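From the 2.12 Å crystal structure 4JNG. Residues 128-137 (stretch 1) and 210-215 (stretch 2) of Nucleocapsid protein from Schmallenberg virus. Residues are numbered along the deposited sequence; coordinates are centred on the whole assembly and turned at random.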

# COMPACT_ATOMS: atom_id res chain seq x y z
N GLU B 128 27.54 6.41 3.91
CA GLU B 128 27.65 7.86 3.78
C GLU B 128 26.56 8.59 4.54
O GLU B 128 26.84 9.48 5.35
CB GLU B 128 27.60 8.29 2.31
CG GLU B 128 28.80 7.89 1.47
CD GLU B 128 30.11 8.46 1.99
OE1 GLU B 128 30.27 8.58 3.22
OE2 GLU B 128 30.98 8.79 1.16
N VAL B 129 25.32 8.19 4.30
CA VAL B 129 24.18 8.92 4.85
C VAL B 129 24.16 8.86 6.38
O VAL B 129 23.46 9.65 7.03
CB VAL B 129 22.84 8.45 4.21
CG1 VAL B 129 22.87 8.69 2.70
CG2 VAL B 129 22.54 6.99 4.52
N LYS B 130 24.96 7.96 6.95
CA LYS B 130 25.22 7.93 8.39
C LYS B 130 26.52 8.67 8.80
O LYS B 130 26.96 8.55 9.95
CB LYS B 130 25.27 6.48 8.88
CG LYS B 130 23.91 5.81 8.95
CD LYS B 130 23.08 6.37 10.10
CE LYS B 130 21.93 5.45 10.48
NZ LYS B 130 21.65 5.50 11.94
N GLY B 131 27.10 9.42 7.87
CA GLY B 131 28.35 10.16 8.12
C GLY B 131 29.62 9.33 8.21
O GLY B 131 30.51 9.66 8.99
N CYS B 132 29.75 8.27 7.40
CA CYS B 132 30.88 7.34 7.56
C CYS B 132 32.17 7.77 6.82
O CYS B 132 33.11 8.23 7.46
CB CYS B 132 30.48 5.90 7.21
SG CYS B 132 31.59 4.63 7.89
N THR B 133 32.21 7.63 5.50
CA THR B 133 33.43 7.84 4.68
C THR B 133 34.57 6.85 4.94
O THR B 133 34.69 6.25 6.01
CB THR B 133 34.02 9.28 4.79
OG1 THR B 133 34.52 9.53 6.11
CG2 THR B 133 32.98 10.33 4.42
N TRP B 134 35.42 6.70 3.93
CA TRP B 134 36.60 5.83 4.01
C TRP B 134 37.54 6.24 5.13
O TRP B 134 38.36 5.45 5.58
CB TRP B 134 37.37 5.85 2.68
CG TRP B 134 36.75 5.02 1.58
CD1 TRP B 134 35.88 5.45 0.62
CD2 TRP B 134 37.00 3.64 1.31
NE1 TRP B 134 35.56 4.42 -0.23
CE2 TRP B 134 36.24 3.29 0.17
CE3 TRP B 134 37.80 2.66 1.91
CZ2 TRP B 134 36.25 2.00 -0.37
CZ3 TRP B 134 37.81 1.38 1.37
CH2 TRP B 134 37.03 1.06 0.24
N ALA B 135 37.40 7.49 5.57
CA ALA B 135 38.16 8.05 6.69
C ALA B 135 38.04 7.22 7.96
O ALA B 135 39.01 7.09 8.71
CB ALA B 135 37.73 9.48 6.96
N ASP B 136 36.86 6.67 8.20
CA ASP B 136 36.61 5.87 9.40
C ASP B 136 37.20 4.46 9.32
O ASP B 136 37.00 3.65 10.22
CB ASP B 136 35.10 5.79 9.68
CG ASP B 136 34.53 7.12 10.15
OD1 ASP B 136 35.15 7.77 11.02
OD2 ASP B 136 33.45 7.51 9.66
N GLY B 137 37.93 4.17 8.24
CA GLY B 137 38.55 2.86 8.07
C GLY B 137 37.71 1.95 7.20
O GLY B 137 36.48 2.04 7.19
N GLN B 210 29.98 6.68 18.12
CA GLN B 210 30.55 8.04 18.05
C GLN B 210 30.60 8.58 16.62
O GLN B 210 31.19 9.63 16.36
CB GLN B 210 31.94 8.08 18.71
CG GLN B 210 31.93 8.60 20.15
CD GLN B 210 31.73 7.51 21.19
OE1 GLN B 210 32.56 7.34 22.08
NE2 GLN B 210 30.64 6.77 21.08
N LEU B 211 29.96 7.86 15.70
CA LEU B 211 29.74 8.34 14.34
C LEU B 211 28.66 9.42 14.34
O LEU B 211 27.92 9.57 15.33
CB LEU B 211 29.28 7.17 13.46
CG LEU B 211 29.32 7.34 11.93
CD1 LEU B 211 30.76 7.44 11.45
CD2 LEU B 211 28.59 6.18 11.25
N ALA B 212 28.57 10.18 13.26
CA ALA B 212 27.55 11.21 13.12
C ALA B 212 26.17 10.65 12.79
O ALA B 212 26.02 9.79 11.94
CB ALA B 212 27.96 12.21 12.05
N TRP B 213 25.18 11.13 13.53
CA TRP B 213 23.74 11.05 13.19
C TRP B 213 23.33 10.23 11.93
O TRP B 213 22.73 9.17 12.11
CB TRP B 213 23.13 12.47 13.27
CG TRP B 213 24.19 13.56 13.44
CD1 TRP B 213 24.87 14.24 12.46
CD2 TRP B 213 24.71 14.06 14.69
NE1 TRP B 213 25.75 15.12 13.00
CE2 TRP B 213 25.68 15.04 14.37
CE3 TRP B 213 24.45 13.79 16.04
CZ2 TRP B 213 26.39 15.74 15.34
CZ3 TRP B 213 25.15 14.49 17.01
CH2 TRP B 213 26.12 15.45 16.65
N ALA B 214 23.59 10.65 10.68
CA ALA B 214 24.07 11.97 10.27
C ALA B 214 23.10 12.60 9.27
O ALA B 214 23.40 12.72 8.08
CB ALA B 214 25.46 11.88 9.67
N LYS B 215 21.94 13.01 9.78
CA LYS B 215 20.88 13.60 8.96
C LYS B 215 21.22 15.06 8.68
O LYS B 215 21.16 15.89 9.59
CB LYS B 215 19.55 13.47 9.71
CG LYS B 215 18.32 13.88 8.92
CD LYS B 215 17.77 15.22 9.38
CE LYS B 215 16.37 15.46 8.82
NZ LYS B 215 16.26 15.17 7.36

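The two stretches meet without a single hydrogen bond between them, and their closest approach sets two acceptors face to face: K130 O lies 2.5 Å from A212 O. Neither carbonyl oxygen can donate a proton, so this proximity should be unfavourable, and a distance so short suggests that the local model is strained. A second acceptor pair, V129 O and A214 O, stands 3.2 Å apart. By CA positions the stretches are nearest at K130 and A214, whose CA atoms are 4.6 Å apart, and a cis peptide bond precedes A214. The contact is small, burying 309 Å² in total, and depends on packing.

Much of that packing comes from L211, whose side chain (chi1 t, chi2 p) points toward stretch 1. Its CD2 lies 3.2 Å from K130 O and 4.1 Å from K130 CB, while its CD1 reaches 3.3 Å from G131 O and 3.2 Å from D136 OD2. The leucine therefore meets several oxygens as well as carbon, and the side chains of L211 and C132 only graze, with L211 CD2 4.5 Å from C132 CB, although L211 CD1 comes within 3.9 Å of C132 CA.

A214 also points toward stretch 1, placing its CB 3.5 Å from both K130 C and G131 N. This close fit depends on G131: a CB there would fall 2.9 Å from the CB atoms of A212 and A214, and its positive phi independently favours glycine. K130 directs its CA-to-CB bond away from stretch 2, yet its aliphatic chain still makes contact, with CD 3.5 Å from W213 O; its NZ is hydrogen-bonded elsewhere in the structure.

Stretch 1 is also bonded within itself. G131 N donates to E128 O at 2.5 Å, closing a turn, and D136 N donates to T133 O at 3.1 Å, the i to i+3 bond that spans the 3-10 segment 134-136.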